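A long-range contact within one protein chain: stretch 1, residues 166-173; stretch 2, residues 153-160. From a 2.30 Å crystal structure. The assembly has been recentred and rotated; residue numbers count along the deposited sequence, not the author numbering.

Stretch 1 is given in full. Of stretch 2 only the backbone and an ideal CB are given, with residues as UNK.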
ATOM      1  N   GLY A 166      16.030  -4.569  19.289  1.00 37.96           N
ATOM      2  CA  GLY A 166      16.689  -3.275  19.289  1.00 38.78           C
ATOM      3  C   GLY A 166      16.675  -2.528  17.964  1.00 38.12           C
ATOM      4  O   GLY A 166      16.708  -1.298  17.959  1.00 39.29           O
ATOM      5  N   LEU A 167      16.625  -3.248  16.845  1.00 36.04           N
ATOM      6  CA  LEU A 167      16.628  -2.601  15.533  1.00 34.91           C
ATOM      7  C   LEU A 167      15.464  -1.639  15.393  1.00 34.71           C
ATOM      8  O   LEU A 167      15.611  -0.540  14.851  1.00 35.47           O
ATOM      9  CB  LEU A 167      16.559  -3.638  14.406  1.00 34.28           C
ATOM     10  CG  LEU A 167      16.816  -3.132  12.978  1.00 35.35           C
ATOM     11  CD1 LEU A 167      18.137  -2.378  12.926  1.00 32.36           C
ATOM     12  CD2 LEU A 167      16.841  -4.306  12.005  1.00 33.08           C
ATOM     13  N   CYS A 168      14.302  -2.049  15.882  1.00 33.34           N
ATOM     14  CA  CYS A 168      13.127  -1.200  15.785  1.00 33.44           C
ATOM     15  C   CYS A 168      13.387   0.094  16.530  1.00 33.43           C
ATOM     16  O   CYS A 168      13.239   1.178  15.973  1.00 33.06           O
ATOM     17  CB  CYS A 168      11.905  -1.908  16.374  1.00 31.58           C
ATOM     18  SG  CYS A 168      10.361  -1.015  16.119  1.00 35.11           S
ATOM     19  N   GLU A 169      13.786  -0.026  17.794  1.00 34.30           N
ATOM     20  CA  GLU A 169      14.062   1.147  18.607  1.00 34.92           C
ATOM     21  C   GLU A 169      15.198   1.978  18.016  1.00 33.54           C
ATOM     22  O   GLU A 169      15.196   3.201  18.125  1.00 33.08           O
ATOM     23  CB  GLU A 169      14.396   0.740  20.049  1.00 38.54           C
ATOM     24  CG  GLU A 169      13.253   0.054  20.790  1.00 42.70           C
ATOM     25  CD  GLU A 169      13.277  -1.458  20.636  1.00 45.03           C
ATOM     26  OE1 GLU A 169      13.276  -1.948  19.489  1.00 43.99           O
ATOM     27  OE2 GLU A 169      13.297  -2.158  21.669  1.00 48.96           O
ATOM     28  N   ALA A 170      16.158   1.313  17.381  1.00 31.32           N
ATOM     29  CA  ALA A 170      17.284   2.005  16.762  1.00 30.04           C
ATOM     30  C   ALA A 170      16.802   2.822  15.555  1.00 30.50           C
ATOM     31  O   ALA A 170      17.297   3.923  15.303  1.00 26.52           O
ATOM     32  CB  ALA A 170      18.342   0.996  16.324  1.00 28.93           C
ATOM     33  N   PHE A 171      15.832   2.263  14.825  1.00 30.30           N
ATOM     34  CA  PHE A 171      15.236   2.884  13.642  1.00 27.75           C
ATOM     35  C   PHE A 171      14.362   4.068  14.034  1.00 28.63           C
ATOM     36  O   PHE A 171      14.534   5.181  13.535  1.00 27.00           O
ATOM     37  CB  PHE A 171      14.369   1.855  12.883  1.00 27.06           C
ATOM     38  CG  PHE A 171      13.615   2.425  11.699  1.00 21.71           C
ATOM     39  CD1 PHE A 171      14.232   2.555  10.456  1.00 21.96           C
ATOM     40  CD2 PHE A 171      12.286   2.819  11.824  1.00 21.66           C
ATOM     41  CE1 PHE A 171      13.535   3.067   9.347  1.00 24.49           C
ATOM     42  CE2 PHE A 171      11.574   3.334  10.723  1.00 24.25           C
ATOM     43  CZ  PHE A 171      12.201   3.457   9.482  1.00 23.13           C
ATOM     44  N   LEU A 172      13.415   3.822  14.931  1.00 29.14           N
ATOM     45  CA  LEU A 172      12.491   4.870  15.361  1.00 32.23           C
ATOM     46  C   LEU A 172      13.188   6.095  15.961  1.00 33.44           C
ATOM     47  O   LEU A 172      12.798   7.233  15.688  1.00 33.91           O
ATOM     48  CB  LEU A 172      11.487   4.292  16.367  1.00 33.33           C
ATOM     49  CG  LEU A 172      10.576   3.152  15.867  1.00 33.21           C
ATOM     50  CD1 LEU A 172       9.689   2.667  17.019  1.00 32.29           C
ATOM     51  CD2 LEU A 172       9.700   3.652  14.713  1.00 31.65           C
ATOM     52  N   GLN A 173      14.217   5.858  16.769  1.00 33.97           N
ATOM     53  CA  GLN A 173      14.963   6.937  17.407  1.00 35.90           C
ATOM     54  C   GLN A 173      15.817   7.759  16.419  1.00 35.35           C
ATOM     55  O   GLN A 173      15.963   8.973  16.573  1.00 34.30           O
ATOM     56  CB  GLN A 173      15.842   6.363  18.530  1.00 37.52           C
ATOM     57  CG  GLN A 173      15.094   6.074  19.846  1.00 39.96           C
ATOM     58  CD  GLN A 173      15.875   5.161  20.797  1.00 42.36           C
ATOM     59  OE1 GLN A 173      17.110   5.116  20.766  1.00 41.31           O
ATOM     60  NE2 GLN A 173      15.153   4.442  21.657  1.00 42.92           N
ATOM     61  N   UNK A 153       7.938  -2.721   3.284  1.00 23.60           N
ATOM     62  CA  UNK A 153       8.193  -4.090   3.709  1.00 25.36           C
ATOM     63  C   UNK A 153       9.022  -4.024   4.992  1.00 24.65           C
ATOM     64  O   UNK A 153       8.680  -4.627   6.013  1.00 24.45           O
ATOM     65  CB  UNK A 153       8.907  -4.893   2.620  1.00 25.36           C
ATOM     66  N   UNK A 154      10.105  -3.260   4.941  1.00 26.10           N
ATOM     67  CA  UNK A 154      10.987  -3.122   6.089  1.00 25.63           C
ATOM     68  C   UNK A 154      10.316  -2.621   7.377  1.00 24.27           C
ATOM     69  O   UNK A 154      10.385  -3.295   8.406  1.00 24.44           O
ATOM     70  CB  UNK A 154      12.125  -2.168   5.719  1.00 25.63           C
ATOM     71  N   UNK A 155       9.671  -1.456   7.343  1.00 24.94           N
ATOM     72  CA  UNK A 155       9.056  -0.955   8.563  1.00 27.97           C
ATOM     73  C   UNK A 155       7.925  -1.877   9.043  1.00 27.56           C
ATOM     74  O   UNK A 155       7.675  -2.000  10.246  1.00 26.47           O
ATOM     75  CB  UNK A 155       8.522   0.461   8.336  1.00 27.97           C
ATOM     76  N   UNK A 156       7.268  -2.559   8.111  1.00 28.97           N
ATOM     77  CA  UNK A 156       6.198  -3.468   8.491  1.00 29.99           C
ATOM     78  C   UNK A 156       6.740  -4.572   9.386  1.00 31.09           C
ATOM     79  O   UNK A 156       6.292  -4.749  10.521  1.00 28.76           O
ATOM     80  CB  UNK A 156       5.529  -4.064   7.251  1.00 29.99           C
ATOM     81  N   UNK A 157       7.720  -5.310   8.881  1.00 30.15           N
ATOM     82  CA  UNK A 157       8.310  -6.392   9.654  1.00 31.61           C
ATOM     83  C   UNK A 157       9.007  -5.860  10.902  1.00 30.73           C
ATOM     84  O   UNK A 157       8.994  -6.490  11.959  1.00 30.39           O
ATOM     85  CB  UNK A 157       9.298  -7.182   8.793  1.00 31.61           C
ATOM     86  N   UNK A 158       9.632  -4.698  10.778  1.00 30.04           N
ATOM     87  CA  UNK A 158      10.322  -4.098  11.915  1.00 29.32           C
ATOM     88  C   UNK A 158       9.324  -3.841  13.056  1.00 28.25           C
ATOM     89  O   UNK A 158       9.552  -4.217  14.204  1.00 26.40           O
ATOM     90  CB  UNK A 158      11.013  -2.798  11.499  1.00 29.32           C
ATOM     91  N   UNK A 159       8.214  -3.203  12.717  1.00 28.72           N
ATOM     92  CA  UNK A 159       7.181  -2.871  13.683  1.00 28.03           C
ATOM     93  C   UNK A 159       6.521  -4.105  14.287  1.00 27.52           C
ATOM     94  O   UNK A 159       6.005  -4.052  15.403  1.00 27.83           O
ATOM     95  CB  UNK A 159       6.119  -1.990  13.022  1.00 28.03           C
ATOM     96  N   UNK A 160       6.557  -5.219  13.568  1.00 25.95           N
ATOM     97  CA  UNK A 160       5.946  -6.439  14.067  1.00 25.97           C
ATOM     98  C   UNK A 160       6.934  -7.458  14.620  1.00 27.49           C
ATOM     99  O   UNK A 160       6.688  -8.668  14.604  1.00 27.85           O
ATOM    100  CB  UNK A 160       5.132  -7.089  12.946  1.00 25.97           C
TER

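Stretch 2 is helical from 153 to 159, and its axis crosses the helix of stretch 1 at 127° with a closest approach of 9.9 Å. Stretch 1 turns L167, C168 and F171 toward it. That surface is apolar, and no hydrogen bond crosses the contact. The nearest CA pair is C168 CA to position 158 CA, 5.6 Å.

Position 153 lies far from stretch 1, and its ideal CB has nothing of that stretch within 5.5 Å. The visible atoms permit almost any helix-compatible residue. It is L153, which takes no part in the contact.

At position 154 CA-to-CB points toward stretch 1, but the ideal CB has no neighbour there within 5.5 Å. A long side chain is needed to cross the gap. L167 and the F171 ring lie beyond it, so Phe, Leu or Met would suit. The residue is F154, with chi1 t. Its ring meets F171 in an offset edge-to-face pair, the edge of F154 toward the face of F171. The centroids are 5.6 Å apart and the planes stand at 71°. F154 CE2 is 3.7 Å from F171 CD1. L167 CD2 adds a looser contact, 4.4 Å from F154 CE1.

Position 155 points sideways, with its ideal CB 4.8 Å from F171 CE2. A medium apolar side chain such as Val, Ile or Leu could cover the outer part of that ring. The residue is I155. Its CG2 branch lies 3.8 Å from F171 CZ, while CD1 leads away from stretch 1.

Position 156 is out of reach. Its phi/psi of -61/-58 are ordinary helical values, and stretch 1 offers nothing to choose by, so any helix-compatible residue would do. It is G156, which these angles do not by themselves require.

Position 157 is also out of reach and open to many residues. It is S157. Its OG lies near two carbonyls of its own helix, 3.3 Å from L153 O and 3.0 Å from F154 O.

At position 158 CA-to-CB points toward stretch 1, with the ideal CB 5.0 Å from C168 SG. L167, C168 and F171 offer apolar surface around it. A branched or flexible apolar residue, Leu, Ile or Met, fits well; a charge would find no partner in this surface. The residue is L158, which has the largest covered area in the contact. Its two methyls diverge: CD1 sits 3.7 Å from L167 CG and 3.5 Å from C168 CA, and CD2 packs 3.4 Å from F171 CD2. L158 CG is 3.9 Å from C168 CB.

Position 159 points sideways, its ideal CB 5.3 Å from C168 SG. A side chain long enough to bend back could reach C168 and L172, so Leu or Met would serve. The residue is L159. Its CD1 comes 3.8 Å from C168 SG and 4.4 Å from L172 CD2. Both chi angles lie between wells.

Position 160 points away and is the first to leave helical phi/psi, at -103/28. Polar or long residues are acceptable here. It is K160, whose NZ is hydrogen-bonded elsewhere in the structure.

Stretch 2 (153-160) LFIGSLLK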
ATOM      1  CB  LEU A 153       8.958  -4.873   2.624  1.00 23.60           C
ATOM      2  CG  LEU A 153       8.204  -5.205   1.331  1.00 24.01           C
ATOM      3  CD1 LEU A 153       9.138  -5.921   0.356  1.00 23.43           C
ATOM      4  CD2 LEU A 153       6.986  -6.095   1.635  1.00 24.56           C
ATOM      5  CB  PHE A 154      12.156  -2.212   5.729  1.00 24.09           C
ATOM      6  CG  PHE A 154      13.127  -2.020   6.848  1.00 26.13           C
ATOM      7  CD1 PHE A 154      13.950  -3.059   7.259  1.00 26.55           C
ATOM      8  CD2 PHE A 154      13.209  -0.802   7.503  1.00 26.70           C
ATOM      9  CE1 PHE A 154      14.840  -2.878   8.308  1.00 29.61           C
ATOM     10  CE2 PHE A 154      14.094  -0.613   8.551  1.00 29.41           C
ATOM     11  CZ  PHE A 154      14.911  -1.652   8.953  1.00 29.19           C
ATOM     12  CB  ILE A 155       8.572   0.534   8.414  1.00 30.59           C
ATOM     13  CG1 ILE A 155       7.246   0.610   7.694  1.00 31.90           C
ATOM     14  CG2 ILE A 155       9.608   1.360   7.662  1.00 30.47           C
ATOM     15  CD1 ILE A 155       6.090   0.673   8.663  1.00 36.73           C
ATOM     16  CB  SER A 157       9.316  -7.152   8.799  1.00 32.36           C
ATOM     17  OG  SER A 157      10.305  -6.258   8.341  1.00 38.32           O
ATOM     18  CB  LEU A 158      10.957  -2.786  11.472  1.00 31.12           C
ATOM     19  CG  LEU A 158      11.759  -1.974  12.476  1.00 30.82           C
ATOM     20  CD1 LEU A 158      13.173  -2.530  12.579  1.00 33.56           C
ATOM     21  CD2 LEU A 158      11.797  -0.535  12.009  1.00 32.35           C
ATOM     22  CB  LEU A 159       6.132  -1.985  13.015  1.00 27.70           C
ATOM     23  CG  LEU A 159       6.067  -0.515  13.436  1.00 29.65           C
ATOM     24  CD1 LEU A 159       7.385  -0.039  14.038  1.00 26.32           C
ATOM     25  CD2 LEU A 159       5.674   0.310  12.226  1.00 25.38           C
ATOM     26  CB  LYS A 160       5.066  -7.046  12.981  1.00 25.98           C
ATOM     27  CG  LYS A 160       3.998  -6.060  12.544  1.00 25.21           C
ATOM     28  CD  LYS A 160       2.663  -6.708  12.309  1.00 24.28           C
ATOM     29  CE  LYS A 160       1.668  -5.653  11.881  1.00 22.43           C
ATOM     30  NZ  LYS A 160       0.317  -6.228  11.574  1.00 25.67           N
TER
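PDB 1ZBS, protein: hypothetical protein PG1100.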